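Cytosolic IMP-GMP specific 5'-nucleotidase (Legionella pneumophila subsp. pneumophila, PDB 4OHF) probably hydrolyses purine nucleoside 5'-monophosphates such as IMP and GMP, as a magnesium-dependent cytosolic 5'-nucleotidase of the HAD clan. Local coordinates at residues L28-S33 and V323-G328; I81-R86 and I90-H95; E407-A412 and S417-Q422. All blocks are in the same frame, centred on the assembly; numbering follows the deposited sequence.

Interaction 1 spans the longest sequence gap, from 28-33 to 323-328, and encloses the hairpin of interaction 2; interaction 3 follows later in the chain. Segment 323-328 continues from strand 319-323 of the large mixed sheet, whereas the hairpin belongs to a separate antiparallel sheet. Interaction 3 touches both. Its centre is about 17 Å from that of interaction 1, where Phe410 packs on Val324 and Leu327, and Phe419 on Val324. Interaction 2 is centred about 10 Å away; Leu84 O probably accepts from Tyr418 N, and Lys83 reaches carbonyls of 407-412. Interactions 1 and 2 stay about 11 Å apart at their nearest atoms. The GMP shared by interactions 2 and 3 lies far from the magnesium, consistent with an effector site.

Interaction 1 (L28-S33 and V323-G328); sequences LIRYNS and VVEELG
Glu325 reaches segment 28-33 with both carboxylate oxygens, one for a charge and one for a hydroxyl. Its OE2 approaches the edge of the Arg30 guanidinium near its plane, but the NH1 to OE2 separation of 4.0 Å makes this a long salt bridge. The two flat groups are turned 74° apart, and Arg30 has a closer ionic partner in Glu188, which takes its NE. The other oxygen, OE1, accepts a weak hydrogen bond from Ser33 OG at 3.4 Å and lies 3.6 Å from Tyr31 O, acceptor facing acceptor. With CG anti to the backbone N (chi1 171°) and the chain bent at chi2, Glu325 sets its carboxylate between Arg30 and Ser33.

Packing is sparse: the Ser33 hydroxyl also lies against the Glu325 CG methylene, 3.7 Å from OG. The Tyr31 ring turns off in another direction, and its OH bonds to Asp25, a magnesium ligand, and to Tyr215.

The contact joins the turn that leads into helix 327-336 to strand 30-31 and the start of helix 33-51. One long salt bridge and one weak hydrogen bond suggest a contact held chiefly by charge, and loosely, with Arg30 shared with Glu188.

Interaction 2 (I81-R86 and I90-H95); sequences ILKLSR and IRLSYH. With 5GP (guanosine-5'-monophosphate), chain E.
Lys83 faces two residues at once, Arg91 and Leu92, a classic beta bulge that adds one residue to strand 90-95 and shifts the pairing by one. Leu92 O accepts from Lys83 N at 2.9 Å, while Lys83 O receives Arg91 N at the same distance, so the extra residue is absorbed between the two bonds. Beyond the bulge Leu84 lies opposite Ile90. On the other side of it the ladder is regular: Ile81 and Tyr94 form a hydrogen-bonded pair, and Leu82 with Ser93 a non-hydrogen-bonded one.

Side chains divide between the two faces. Leu92 has its CG between the backbone N and the carbonyl carbon (chi1 54°), and its CD1 lies 3.4 Å from Lys83 CB, the two chains crossing at a slant. Lys83 then bends away, and its NZ is hydrogen-bonded to the carbonyls of Trp406, Arg408 and Arg411. On the opposite face Leu82 puts CD2 beside Ser93 CB, and Leu84 CD1 meets Ile90 CG1 at 4.2 Å. Helix 102-109 lies over Leu82 and Ile90 through Tyr109, while Leu84 packs on Tyr418.

Just past the strand, Arg86 turns to the nucleotide. Its NH1 gives a weak hydrogen bond to GMP N7, 3.2 Å away and in the guanidinium plane, and lies 3.0 Å from GMP O6, which stands obliquely to that plane. Glu416 pairs with NE, and NH1 of Arg86 of the second subunit also bonds the same GMP. This is an antiparallel hairpin with a classic bulge, leading at its turn into a GMP site, probably an effector site, to which two subunits contribute.

Interaction 3 (E407-A412 and S417-Q422); sequences ERVFRA and SYFAYQ. With 5GP (guanosine-5'-monophosphate), chain E.
Ser417 carries OG between its own backbone N and carbonyl carbon (chi1 62°), a rotation that turns the hydroxyl toward Val409 O. The hydrogen bond from OG arrives in the carbonyl plane on a lone pair. The same OG accepts from Ala420 N at 3.1 Å, making Ser417 the N-cap of helix 418-426. Its backbone N donates in turn to Phe410 O across 2.9 Å, this time from above the carbonyl plane and well off the lone-pair direction. Phe410 O also meets Ala420 CB and takes a weak bond from Arg411 NE; the guanidinium of Arg411 is paired chiefly with Asp456 of the second subunit.

Apolar side chains complete the contact. Phe419 has CG anti to the backbone N (chi1 174°) and turns its edge to the face of Phe410, an edge-to-face pair with centroids 5.7 Å apart and planes at 64°. Val409 brings CG1 obliquely to the Phe419 ring, 3.4 Å from CD1, while Ala412 CB rests on Ser417 CA.

Farther along the helix, Tyr421 offers one ring face to the guanine, whose C8 stands 3.7 Å above it and toward the rim; its OH lies against the ribose.

A serine that donates to one carbonyl and accepts the Ala420 N-H ties segment 407-412 directly to the helix start. This probably helps hold the first turn of the helix whose Tyr421 lies against the guanine and ribose.

Interaction 1 (L28-S33 and V323-G328)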
loop_
_atom_site.group_PDB
_atom_site.type_symbol
_atom_site.label_atom_id
_atom_site.label_comp_id
_atom_site.label_asym_id
_atom_site.label_seq_id
_atom_site.Cartn_x
_atom_site.Cartn_y
_atom_site.Cartn_z
ATOM N N LEU B 28 -21.448 -11.388 -26.936
ATOM C CA LEU B 28 -21.910 -11.476 -28.325
ATOM C C LEU B 28 -22.412 -12.870 -28.659
ATOM O O LEU B 28 -23.390 -13.021 -29.386
ATOM C CB LEU B 28 -20.786 -11.125 -29.300
ATOM C CG LEU B 28 -21.042 -11.389 -30.786
ATOM C CD1 LEU B 28 -22.257 -10.607 -31.290
ATOM C CD2 LEU B 28 -19.799 -10.992 -31.556
ATOM N N ILE B 29 -21.721 -13.887 -28.153
ATOM C CA ILE B 29 -22.111 -15.269 -28.393
ATOM C C ILE B 29 -22.625 -15.895 -27.098
ATOM O O ILE B 29 -21.904 -15.989 -26.110
ATOM C CB ILE B 29 -20.920 -16.062 -28.936
ATOM C CG1 ILE B 29 -20.605 -15.560 -30.346
ATOM C CG2 ILE B 29 -21.222 -17.550 -28.947
ATOM C CD1 ILE B 29 -19.370 -16.182 -30.967
ATOM N N ARG B 30 -23.879 -16.325 -27.099
ATOM C CA ARG B 30 -24.461 -16.908 -25.888
ATOM C C ARG B 30 -24.127 -18.384 -25.645
ATOM O O ARG B 30 -24.048 -19.191 -26.574
ATOM C CB ARG B 30 -25.982 -16.702 -25.892
ATOM C CG ARG B 30 -26.489 -15.799 -24.773
ATOM C CD ARG B 30 -27.366 -14.672 -25.274
ATOM N NE ARG B 30 -28.556 -15.143 -25.987
ATOM C CZ ARG B 30 -29.521 -15.896 -25.465
ATOM N NH1 ARG B 30 -29.461 -16.286 -24.199
ATOM N NH2 ARG B 30 -30.550 -16.261 -26.222
ATOM N N TYR B 31 -23.912 -18.718 -24.378
ATOM C CA TYR B 31 -23.607 -20.083 -23.970
ATOM C C TYR B 31 -24.666 -20.604 -23.020
ATOM O O TYR B 31 -25.301 -19.841 -22.295
ATOM C CB TYR B 31 -22.260 -20.155 -23.242
ATOM C CG TYR B 31 -21.040 -20.104 -24.132
ATOM C CD1 TYR B 31 -20.451 -21.274 -24.602
ATOM C CD2 TYR B 31 -20.454 -18.886 -24.475
ATOM C CE1 TYR B 31 -19.305 -21.235 -25.390
ATOM C CE2 TYR B 31 -19.316 -18.837 -25.259
ATOM C CZ TYR B 31 -18.745 -20.017 -25.714
ATOM O OH TYR B 31 -17.620 -19.980 -26.502
ATOM N N ASN B 32 -24.841 -21.916 -23.034
ATOM C CA ASN B 32 -25.775 -22.584 -22.141
ATOM C C ASN B 32 -25.082 -22.591 -20.770
ATOM O O ASN B 32 -24.193 -23.415 -20.517
ATOM C CB ASN B 32 -25.994 -24.011 -22.628
ATOM C CG ASN B 32 -26.995 -24.753 -21.797
ATOM O OD1 ASN B 32 -26.828 -24.923 -20.581
ATOM N ND2 ASN B 32 -28.058 -25.206 -22.446
ATOM N N SER B 33 -25.480 -21.669 -19.896
ATOM C CA SER B 33 -24.866 -21.536 -18.579
ATOM C C SER B 33 -24.667 -22.804 -17.760
ATOM O O SER B 33 -23.565 -23.065 -17.282
ATOM C CB SER B 33 -25.638 -20.517 -17.739
ATOM O OG SER B 33 -25.372 -19.197 -18.168
ATOM N N VAL B 323 -23.814 -7.155 -19.535
ATOM C CA VAL B 323 -24.856 -8.118 -19.832
ATOM C C VAL B 323 -24.817 -9.063 -18.626
ATOM O O VAL B 323 -23.761 -9.609 -18.298
ATOM C CB VAL B 323 -24.537 -8.885 -21.129
ATOM C CG1 VAL B 323 -25.163 -10.246 -21.090
ATOM C CG2 VAL B 323 -25.064 -8.122 -22.325
ATOM N N VAL B 324 -25.942 -9.214 -17.934
ATOM C CA VAL B 324 -26.010 -10.110 -16.779
ATOM C C VAL B 324 -27.020 -11.223 -17.059
ATOM O O VAL B 324 -28.219 -11.072 -16.831
ATOM C CB VAL B 324 -26.420 -9.350 -15.516
ATOM C CG1 VAL B 324 -26.336 -10.257 -14.309
ATOM C CG2 VAL B 324 -25.521 -8.149 -15.331
ATOM N N GLU B 325 -26.516 -12.340 -17.568
ATOM C CA GLU B 325 -27.338 -13.491 -17.915
ATOM C C GLU B 325 -28.354 -13.880 -16.842
ATOM O O GLU B 325 -29.498 -14.191 -17.165
ATOM C CB GLU B 325 -26.430 -14.688 -18.233
ATOM C CG GLU B 325 -27.155 -16.021 -18.408
ATOM C CD GLU B 325 -27.497 -16.335 -19.855
ATOM O OE1 GLU B 325 -26.744 -17.123 -20.478
ATOM O OE2 GLU B 325 -28.508 -15.796 -20.377
ATOM N N GLU B 326 -27.949 -13.857 -15.573
ATOM C CA GLU B 326 -28.841 -14.248 -14.484
ATOM C C GLU B 326 -30.083 -13.388 -14.276
ATOM O O GLU B 326 -31.003 -13.801 -13.574
ATOM C CB GLU B 326 -28.072 -14.341 -13.167
ATOM C CG GLU B 326 -26.994 -15.407 -13.159
ATOM C CD GLU B 326 -25.692 -14.959 -13.794
ATOM O OE1 GLU B 326 -25.672 -13.888 -14.440
ATOM O OE2 GLU B 326 -24.679 -15.692 -13.645
ATOM N N LEU B 327 -30.122 -12.196 -14.855
ATOM C CA LEU B 327 -31.305 -11.352 -14.723
ATOM C C LEU B 327 -32.521 -12.134 -15.176
ATOM O O LEU B 327 -33.623 -11.902 -14.700
ATOM C CB LEU B 327 -31.195 -10.117 -15.606
ATOM C CG LEU B 327 -30.696 -8.814 -15.007
ATOM C CD1 LEU B 327 -30.730 -7.764 -16.112
ATOM C CD2 LEU B 327 -31.565 -8.403 -13.830
ATOM N N GLY B 328 -32.312 -13.047 -16.121
ATOM C CA GLY B 328 -33.405 -13.858 -16.626
ATOM C C GLY B 328 -34.229 -14.425 -15.480
ATOM O O GLY B 328 -35.387 -14.031 -15.253
#

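Interaction 2 (I81-R86 and I90-H95)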
loop_
_atom_site.group_PDB
_atom_site.type_symbol
_atom_site.label_atom_id
_atom_site.label_comp_id
_atom_site.label_asym_id
_atom_site.label_seq_id
_atom_site.Cartn_x
_atom_site.Cartn_y
_atom_site.Cartn_z
ATOM N N ILE B 81 -17.978 -18.980 2.573
ATOM C CA ILE B 81 -18.530 -18.306 1.414
ATOM C C ILE B 81 -19.539 -17.294 1.925
ATOM O O ILE B 81 -20.428 -17.636 2.696
ATOM C CB ILE B 81 -19.206 -19.300 0.464
ATOM C CG1 ILE B 81 -18.182 -20.344 -0.007
ATOM C CG2 ILE B 81 -19.793 -18.552 -0.737
ATOM C CD1 ILE B 81 -18.759 -21.386 -0.973
ATOM N N LEU B 82 -19.407 -16.048 1.474
ATOM C CA LEU B 82 -20.271 -14.970 1.942
ATOM C C LEU B 82 -21.157 -14.238 0.935
ATOM O O LEU B 82 -20.802 -14.078 -0.230
ATOM C CB LEU B 82 -19.398 -13.929 2.644
ATOM C CG LEU B 82 -18.251 -14.472 3.511
ATOM C CD1 LEU B 82 -17.458 -13.310 4.057
ATOM C CD2 LEU B 82 -18.793 -15.323 4.662
ATOM N N LYS B 83 -22.305 -13.784 1.429
ATOM C CA LYS B 83 -23.288 -13.002 0.672
ATOM C C LYS B 83 -23.155 -11.608 1.318
ATOM O O LYS B 83 -23.574 -11.406 2.461
ATOM C CB LYS B 83 -24.705 -13.529 0.930
ATOM C CG LYS B 83 -25.688 -13.513 -0.257
ATOM C CD LYS B 83 -25.956 -12.140 -0.838
ATOM C CE LYS B 83 -27.004 -12.199 -1.939
ATOM N NZ LYS B 83 -28.338 -12.625 -1.439
ATOM N N LEU B 84 -22.578 -10.655 0.601
ATOM C CA LEU B 84 -22.382 -9.317 1.151
ATOM C C LEU B 84 -23.341 -8.250 0.639
ATOM O O LEU B 84 -23.923 -8.380 -0.430
ATOM C CB LEU B 84 -20.950 -8.860 0.880
ATOM C CG LEU B 84 -19.817 -9.265 1.824
ATOM C CD1 LEU B 84 -20.051 -10.627 2.442
ATOM C CD2 LEU B 84 -18.532 -9.239 1.035
ATOM N N SER B 85 -23.494 -7.187 1.419
ATOM C CA SER B 85 -24.352 -6.066 1.053
ATOM C C SER B 85 -23.427 -5.147 0.301
ATOM O O SER B 85 -22.220 -5.380 0.282
ATOM C CB SER B 85 -24.850 -5.339 2.291
ATOM O OG SER B 85 -23.782 -4.618 2.897
ATOM N N ARG B 86 -23.967 -4.091 -0.294
ATOM C CA ARG B 86 -23.122 -3.175 -1.056
ATOM C C ARG B 86 -21.989 -2.565 -0.238
ATOM O O ARG B 86 -20.977 -2.170 -0.795
ATOM C CB ARG B 86 -23.948 -2.055 -1.700
ATOM C CG ARG B 86 -24.543 -1.045 -0.743
ATOM C CD ARG B 86 -24.404 0.376 -1.317
ATOM N NE ARG B 86 -25.035 0.544 -2.630
ATOM C CZ ARG B 86 -24.387 0.932 -3.732
ATOM N NH1 ARG B 86 -23.083 1.194 -3.679
ATOM N NH2 ARG B 86 -25.033 1.053 -4.890
ATOM N N ILE B 90 -22.215 -8.625 6.080
ATOM C CA ILE B 90 -22.501 -10.037 5.905
ATOM C C ILE B 90 -23.984 -10.320 6.095
ATOM O O ILE B 90 -24.495 -10.305 7.212
ATOM C CB ILE B 90 -21.689 -10.902 6.887
ATOM C CG1 ILE B 90 -20.199 -10.720 6.616
ATOM C CG2 ILE B 90 -22.071 -12.374 6.728
ATOM C CD1 ILE B 90 -19.315 -11.557 7.494
ATOM N N ARG B 91 -24.668 -10.565 4.985
ATOM C CA ARG B 91 -26.084 -10.879 4.994
ATOM C C ARG B 91 -26.213 -12.332 5.445
ATOM O O ARG B 91 -27.048 -12.672 6.288
ATOM C CB ARG B 91 -26.659 -10.692 3.588
ATOM C CG ARG B 91 -27.991 -11.385 3.346
ATOM C CD ARG B 91 -29.063 -10.894 4.291
ATOM N NE ARG B 91 -30.314 -11.613 4.090
ATOM C CZ ARG B 91 -31.426 -11.382 4.778
ATOM N NH1 ARG B 91 -31.449 -10.446 5.718
ATOM N NH2 ARG B 91 -32.512 -12.095 4.526
ATOM N N LEU B 92 -25.391 -13.198 4.866
ATOM C CA LEU B 92 -25.396 -14.597 5.259
ATOM C C LEU B 92 -24.109 -15.304 4.853
ATOM O O LEU B 92 -23.425 -14.886 3.924
ATOM C CB LEU B 92 -26.645 -15.308 4.725
ATOM C CG LEU B 92 -27.023 -15.298 3.255
ATOM C CD1 LEU B 92 -26.082 -16.203 2.509
ATOM C CD2 LEU B 92 -28.455 -15.796 3.101
ATOM N N SER B 93 -23.766 -16.356 5.587
ATOM C CA SER B 93 -22.540 -17.086 5.323
ATOM C C SER B 93 -22.620 -18.593 5.533
ATOM O O SER B 93 -23.469 -19.097 6.269
ATOM C CB SER B 93 -21.412 -16.517 6.188
ATOM O OG SER B 93 -21.739 -16.599 7.566
ATOM N N TYR B 94 -21.714 -19.300 4.868
ATOM C CA TYR B 94 -21.632 -20.746 4.961
ATOM C C TYR B 94 -20.167 -21.181 5.080
ATOM O O TYR B 94 -19.263 -20.531 4.541
ATOM C CB TYR B 94 -22.231 -21.409 3.709
ATOM C CG TYR B 94 -23.744 -21.382 3.582
ATOM C CD1 TYR B 94 -24.432 -20.187 3.373
ATOM C CD2 TYR B 94 -24.488 -22.563 3.652
ATOM C CE1 TYR B 94 -25.825 -20.168 3.239
ATOM C CE2 TYR B 94 -25.880 -22.556 3.518
ATOM C CZ TYR B 94 -26.541 -21.357 3.314
ATOM O OH TYR B 94 -27.916 -21.336 3.213
ATOM N N HIS B 95 -19.938 -22.261 5.822
ATOM C CA HIS B 95 -18.599 -22.826 5.937
ATOM C C HIS B 95 -18.783 -24.108 5.134
ATOM O O HIS B 95 -19.368 -25.073 5.618
ATOM C CB HIS B 95 -18.243 -23.158 7.385
ATOM C CG HIS B 95 -16.882 -23.766 7.544
ATOM N ND1 HIS B 95 -15.719 -23.029 7.456
ATOM C CD2 HIS B 95 -16.498 -25.050 7.739
ATOM C CE1 HIS B 95 -14.679 -23.832 7.590
ATOM N NE2 HIS B 95 -15.124 -25.063 7.763
HETATM P P 5GP E . -13.123 4.591 -0.572
HETATM O O1P 5GP E . -12.011 5.110 -1.422
HETATM O O2P 5GP E . -14.466 5.127 -1.013
HETATM O O3P 5GP E . -12.913 4.888 0.909
HETATM O "O5'" 5GP E . -13.141 2.984 -0.650
HETATM C "C5'" 5GP E . -13.315 2.297 -1.891
HETATM C "C4'" 5GP E . -14.449 1.280 -1.806
HETATM O "O4'" 5GP E . -15.733 1.767 -1.401
HETATM C "C3'" 5GP E . -14.757 0.491 -3.096
HETATM O "O3'" 5GP E . -13.639 -0.313 -3.592
HETATM C "C2'" 5GP E . -15.955 -0.313 -2.634
HETATM O "O2'" 5GP E . -15.508 -1.623 -2.121
HETATM C "C1'" 5GP E . -16.619 0.607 -1.566
HETATM N N9 5GP E . -18.018 1.084 -1.963
HETATM C C8 5GP E . -19.195 0.449 -1.805
HETATM N N7 5GP E . -20.230 1.195 -2.282
HETATM C C5 5GP E . -19.676 2.345 -2.756
HETATM C C6 5GP E . -20.180 3.523 -3.368
HETATM O O6 5GP E . -21.413 3.638 -3.571
HETATM N N1 5GP E . -19.302 4.532 -3.734
HETATM C C2 5GP E . -17.967 4.428 -3.526
HETATM N N2 5GP E . -17.134 5.432 -3.893
HETATM N N3 5GP E . -17.442 3.289 -2.931
HETATM C C4 5GP E . -18.281 2.264 -2.548
#

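Interaction 3 (E407-A412 and S417-Q422)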
loop_
_atom_site.group_PDB
_atom_site.type_symbol
_atom_site.label_atom_id
_atom_site.label_comp_id
_atom_site.label_asym_id
_atom_site.label_seq_id
_atom_site.Cartn_x
_atom_site.Cartn_y
_atom_site.Cartn_z
ATOM N N GLU B 407 -30.811 -16.613 -1.728
ATOM C CA GLU B 407 -31.756 -15.550 -2.017
ATOM C C GLU B 407 -31.359 -14.892 -3.342
ATOM O O GLU B 407 -30.715 -15.530 -4.169
ATOM C CB GLU B 407 -31.778 -14.550 -0.850
ATOM C CG GLU B 407 -32.593 -15.044 0.347
ATOM C CD GLU B 407 -32.075 -14.552 1.704
ATOM O OE1 GLU B 407 -32.759 -14.793 2.729
ATOM O OE2 GLU B 407 -30.983 -13.932 1.755
ATOM N N ARG B 408 -31.732 -13.630 -3.532
ATOM C CA ARG B 408 -31.451 -12.905 -4.777
ATOM C C ARG B 408 -30.020 -12.484 -5.045
ATOM O O ARG B 408 -29.233 -12.235 -4.127
ATOM C CB ARG B 408 -32.327 -11.658 -4.865
ATOM C CG ARG B 408 -33.714 -11.937 -5.375
ATOM C CD ARG B 408 -34.613 -10.735 -5.242
ATOM N NE ARG B 408 -35.312 -10.756 -3.968
ATOM C CZ ARG B 408 -36.219 -9.855 -3.618
ATOM N NH1 ARG B 408 -36.519 -8.868 -4.459
ATOM N NH2 ARG B 408 -36.831 -9.943 -2.443
ATOM N N VAL B 409 -29.700 -12.391 -6.329
ATOM C CA VAL B 409 -28.376 -11.979 -6.760
ATOM C C VAL B 409 -28.162 -10.499 -6.468
ATOM O O VAL B 409 -27.087 -10.114 -6.018
ATOM C CB VAL B 409 -28.188 -12.209 -8.284
ATOM C CG1 VAL B 409 -26.954 -11.498 -8.779
ATOM C CG2 VAL B 409 -28.085 -13.696 -8.573
ATOM N N PHE B 410 -29.187 -9.680 -6.710
ATOM C CA PHE B 410 -29.074 -8.234 -6.520
ATOM C C PHE B 410 -29.437 -7.688 -5.142
ATOM O O PHE B 410 -29.167 -6.525 -4.840
ATOM C CB PHE B 410 -29.895 -7.501 -7.592
ATOM C CG PHE B 410 -29.337 -7.636 -8.996
ATOM C CD1 PHE B 410 -28.480 -6.663 -9.519
ATOM C CD2 PHE B 410 -29.670 -8.730 -9.798
ATOM C CE1 PHE B 410 -27.976 -6.777 -10.803
ATOM C CE2 PHE B 410 -29.165 -8.848 -11.089
ATOM C CZ PHE B 410 -28.317 -7.875 -11.594
ATOM N N ARG B 411 -30.036 -8.512 -4.294
ATOM C CA ARG B 411 -30.423 -8.040 -2.964
ATOM C C ARG B 411 -29.741 -8.800 -1.844
ATOM O O ARG B 411 -29.606 -10.014 -1.914
ATOM C CB ARG B 411 -31.949 -8.132 -2.786
ATOM C CG ARG B 411 -32.756 -7.183 -3.664
ATOM C CD ARG B 411 -32.547 -5.717 -3.286
ATOM N NE ARG B 411 -31.942 -4.948 -4.380
ATOM C CZ ARG B 411 -32.588 -4.515 -5.465
ATOM N NH1 ARG B 411 -33.884 -4.769 -5.618
ATOM N NH2 ARG B 411 -31.937 -3.814 -6.398
ATOM N N ALA B 412 -29.292 -8.061 -0.832
ATOM C CA ALA B 412 -28.643 -8.625 0.353
ATOM C C ALA B 412 -29.505 -8.171 1.531
ATOM O O ALA B 412 -29.118 -7.318 2.328
ATOM C CB ALA B 412 -27.241 -8.085 0.496
ATOM N N SER B 417 -27.080 -6.055 -2.893
ATOM C CA SER B 417 -26.020 -7.003 -2.652
ATOM C C SER B 417 -24.738 -6.337 -3.129
ATOM O O SER B 417 -24.770 -5.370 -3.902
ATOM C CB SER B 417 -26.273 -8.297 -3.432
ATOM O OG SER B 417 -26.282 -8.057 -4.822
ATOM N N TYR B 418 -23.613 -6.832 -2.639
ATOM C CA TYR B 418 -22.329 -6.296 -3.029
ATOM C C TYR B 418 -22.216 -6.406 -4.555
ATOM O O TYR B 418 -21.646 -5.527 -5.204
ATOM C CB TYR B 418 -21.207 -7.081 -2.321
ATOM C CG TYR B 418 -19.807 -6.698 -2.756
ATOM C CD1 TYR B 418 -19.304 -5.417 -2.513
ATOM C CD2 TYR B 418 -19.025 -7.583 -3.485
ATOM C CE1 TYR B 418 -18.068 -5.030 -2.997
ATOM C CE2 TYR B 418 -17.793 -7.210 -3.979
ATOM C CZ TYR B 418 -17.316 -5.932 -3.736
ATOM O OH TYR B 418 -16.096 -5.561 -4.253
ATOM N N PHE B 419 -22.762 -7.478 -5.129
ATOM C CA PHE B 419 -22.706 -7.633 -6.574
ATOM C C PHE B 419 -23.539 -6.538 -7.254
ATOM O O PHE B 419 -23.192 -6.063 -8.349
ATOM C CB PHE B 419 -23.193 -9.017 -7.007
ATOM C CG PHE B 419 -23.296 -9.176 -8.506
ATOM C CD1 PHE B 419 -24.530 -9.099 -9.148
ATOM C CD2 PHE B 419 -22.153 -9.350 -9.282
ATOM C CE1 PHE B 419 -24.621 -9.189 -10.544
ATOM C CE2 PHE B 419 -22.226 -9.438 -10.673
ATOM C CZ PHE B 419 -23.464 -9.358 -11.309
ATOM N N ALA B 420 -24.631 -6.138 -6.613
ATOM C CA ALA B 420 -25.474 -5.081 -7.158
ATOM C C ALA B 420 -24.650 -3.797 -7.262
ATOM O O ALA B 420 -24.706 -3.096 -8.269
ATOM C CB ALA B 420 -26.683 -4.855 -6.267
ATOM N N TYR B 421 -23.884 -3.501 -6.219
ATOM C CA TYR B 421 -23.036 -2.315 -6.205
ATOM C C TYR B 421 -22.050 -2.354 -7.374
ATOM O O TYR B 421 -21.876 -1.364 -8.083
ATOM C CB TYR B 421 -22.273 -2.197 -4.866
ATOM C CG TYR B 421 -20.849 -1.685 -5.024
ATOM C CD1 TYR B 421 -19.759 -2.562 -5.009
ATOM C CD2 TYR B 421 -20.597 -0.334 -5.298
ATOM C CE1 TYR B 421 -18.455 -2.112 -5.275
ATOM C CE2 TYR B 421 -19.299 0.129 -5.564
ATOM C CZ TYR B 421 -18.237 -0.760 -5.554
ATOM O OH TYR B 421 -16.974 -0.290 -5.843
ATOM N N GLN B 422 -21.400 -3.498 -7.562
ATOM C CA GLN B 422 -20.434 -3.657 -8.643
ATOM C C GLN B 422 -21.077 -3.348 -9.983
ATOM O O GLN B 422 -20.527 -2.591 -10.792
ATOM C CB GLN B 422 -19.884 -5.076 -8.670
ATOM C CG GLN B 422 -18.836 -5.379 -7.626
ATOM C CD GLN B 422 -18.233 -6.761 -7.839
ATOM O OE1 GLN B 422 -18.826 -7.780 -7.463
ATOM N NE2 GLN B 422 -17.062 -6.806 -8.476
HETATM P P 5GP E . -13.123 4.591 -0.572
HETATM O O1P 5GP E . -12.011 5.110 -1.422
HETATM O O2P 5GP E . -14.466 5.127 -1.013
HETATM O O3P 5GP E . -12.913 4.888 0.909
HETATM O "O5'" 5GP E . -13.141 2.984 -0.650
HETATM C "C5'" 5GP E . -13.315 2.297 -1.891
HETATM C "C4'" 5GP E . -14.449 1.280 -1.806
HETATM O "O4'" 5GP E . -15.733 1.767 -1.401
HETATM C "C3'" 5GP E . -14.757 0.491 -3.096
HETATM O "O3'" 5GP E . -13.639 -0.313 -3.592
HETATM C "C2'" 5GP E . -15.955 -0.313 -2.634
HETATM O "O2'" 5GP E . -15.508 -1.623 -2.121
HETATM C "C1'" 5GP E . -16.619 0.607 -1.566
HETATM N N9 5GP E . -18.018 1.084 -1.963
HETATM C C8 5GP E . -19.195 0.449 -1.805
HETATM N N7 5GP E . -20.230 1.195 -2.282
HETATM C C5 5GP E . -19.676 2.345 -2.756
HETATM C C6 5GP E . -20.180 3.523 -3.368
HETATM O O6 5GP E . -21.413 3.638 -3.571
HETATM N N1 5GP E . -19.302 4.532 -3.734
HETATM C C2 5GP E . -17.967 4.428 -3.526
HETATM N N2 5GP E . -17.134 5.432 -3.893
HETATM N N3 5GP E . -17.442 3.289 -2.931
HETATM C C4 5GP E . -18.281 2.264 -2.548
#